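Local coordinates for protein migration inhibitory factor (Trichinella spiralis, PDB 1HFO) that is a nematode member of the macrophage migration inhibitory factor family and assembles as a trimer of identical subunits, at residues F3-N8 / D81-K86. Sequence-based numbering, arbitrary orientation.
Sequences FTLNTN and DHLNTK. Unlike the reference sequence in segment 81-86: Thr85 (reference Lys).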
# COMPACT_ATOMS: atom_id res chain seq x y z
N PHE A 3 -5.23 5.90 7.55
CA PHE A 3 -3.85 6.30 7.71
C PHE A 3 -3.12 5.00 7.86
O PHE A 3 -3.38 4.22 8.78
CB PHE A 3 -3.59 7.16 8.93
CG PHE A 3 -2.16 7.62 9.02
CD1 PHE A 3 -1.67 8.56 8.13
CD2 PHE A 3 -1.29 7.07 9.96
CE1 PHE A 3 -0.32 8.95 8.16
CE2 PHE A 3 0.08 7.46 10.00
CZ PHE A 3 0.55 8.40 9.09
N THR A 4 -2.20 4.73 6.93
CA THR A 4 -1.45 3.49 6.96
C THR A 4 0.04 3.84 6.88
O THR A 4 0.45 4.69 6.08
CB THR A 4 -1.91 2.57 5.79
OG1 THR A 4 -1.05 1.44 5.69
CG2 THR A 4 -1.94 3.33 4.49
N LEU A 5 0.83 3.19 7.73
CA LEU A 5 2.27 3.45 7.82
C LEU A 5 3.10 2.18 7.85
O LEU A 5 2.73 1.18 8.49
CB LEU A 5 2.56 4.26 9.08
CG LEU A 5 3.96 4.84 9.29
CD1 LEU A 5 4.16 5.98 8.32
CD2 LEU A 5 4.10 5.36 10.74
N ASN A 6 4.23 2.22 7.16
CA ASN A 6 5.16 1.11 7.14
C ASN A 6 6.44 1.64 7.79
O ASN A 6 6.91 2.73 7.46
CB ASN A 6 5.43 0.67 5.71
CG ASN A 6 4.16 0.27 5.00
OD1 ASN A 6 3.55 1.07 4.27
ND2 ASN A 6 3.72 -0.97 5.23
N THR A 7 7.00 0.85 8.70
CA THR A 7 8.19 1.30 9.41
C THR A 7 9.13 0.15 9.76
O THR A 7 8.72 -1.01 9.85
CB THR A 7 7.77 2.03 10.71
OG1 THR A 7 8.93 2.49 11.41
CG2 THR A 7 6.99 1.10 11.62
N ASN A 8 10.40 0.49 9.98
CA ASN A 8 11.38 -0.51 10.35
C ASN A 8 11.55 -0.66 11.86
O ASN A 8 12.24 -1.56 12.33
CB ASN A 8 12.75 -0.20 9.72
CG ASN A 8 13.13 1.27 9.79
OD1 ASN A 8 12.65 2.01 10.65
ND2 ASN A 8 14.03 1.70 8.89
N ASP A 81 4.79 15.71 13.51
CA ASP A 81 5.05 15.98 14.93
C ASP A 81 4.54 14.79 15.74
O ASP A 81 5.23 14.25 16.60
CB ASP A 81 4.36 17.28 15.36
CG ASP A 81 4.26 17.41 16.87
OD1 ASP A 81 5.31 17.34 17.55
OD2 ASP A 81 3.13 17.58 17.39
N HIS A 82 3.32 14.36 15.42
CA HIS A 82 2.72 13.24 16.11
C HIS A 82 3.54 11.95 15.99
O HIS A 82 3.83 11.29 16.98
CB HIS A 82 1.29 13.02 15.57
CG HIS A 82 0.60 11.84 16.16
ND1 HIS A 82 0.18 11.80 17.47
CD2 HIS A 82 0.32 10.62 15.64
CE1 HIS A 82 -0.32 10.61 17.74
NE2 HIS A 82 -0.24 9.87 16.64
N LEU A 83 3.92 11.59 14.76
CA LEU A 83 4.70 10.38 14.57
C LEU A 83 6.10 10.43 15.22
O LEU A 83 6.57 9.45 15.79
CB LEU A 83 4.80 10.09 13.06
CG LEU A 83 3.43 9.84 12.41
CD1 LEU A 83 3.57 9.81 10.89
CD2 LEU A 83 2.86 8.51 12.90
N ASN A 84 6.76 11.58 15.12
CA ASN A 84 8.08 11.75 15.73
C ASN A 84 7.94 11.56 17.25
O ASN A 84 8.75 10.89 17.88
CB ASN A 84 8.60 13.15 15.41
CG ASN A 84 9.91 13.46 16.11
OD1 ASN A 84 10.05 14.50 16.75
ND2 ASN A 84 10.87 12.56 15.99
N THR A 85 6.89 12.13 17.82
CA THR A 85 6.66 12.02 19.26
C THR A 85 6.33 10.61 19.75
O THR A 85 6.83 10.17 20.79
CB THR A 85 5.53 12.97 19.71
OG1 THR A 85 5.92 14.32 19.43
CG2 THR A 85 5.24 12.81 21.20
N LYS A 86 5.50 9.88 19.01
CA LYS A 86 5.09 8.54 19.41
C LYS A 86 6.01 7.39 19.04
O LYS A 86 6.10 6.39 19.76
CB LYS A 86 3.70 8.23 18.86
CG LYS A 86 2.61 9.15 19.35
CD LYS A 86 2.39 9.05 20.86
CE LYS A 86 1.33 10.06 21.30
NZ LYS A 86 1.13 10.01 22.79
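Leu83 projects from helix 69-87 and sets its two methyls against Phe3 and Leu5 of strand 2-7. CD1 lies 3.8 Å from CZ of Phe3, meeting the ring obliquely, while CD2 meets CD2 of Leu5 tip to tip at 4.0 Å. CB of both strand residues already points toward the helix, and with CG anti to the backbone N (chi1 -177° in Phe3) each side chain extends further that way. The fork of Leu83 gives each neighbour its own methyl; Phe3 and Leu5, two residues apart on the strand, face the same apolar interior. No hydrogen bond crosses the contact, and all three residues are buried. The far face of the helix turn, by contrast, is polar: Asp81 and Thr85 are exposed, and Thr85 OG1 donates to Asp81 O at 2.9 Å, above the carbonyl plane, while Thr85 N reaches the same oxygen from the opposite face. On the strand's other face, Thr4 packs on Phe58 of the second subunit and Asn6 on His40 of the third. This is helix-on-sheet packing in the MIF-family core, joined by Phe18 of helix 18-30, Leu61 of strand 57-63, and Met94 and Ile96 of strand 94-100; helices 69-87 and 18-30 lie on one face of the four-stranded sheet.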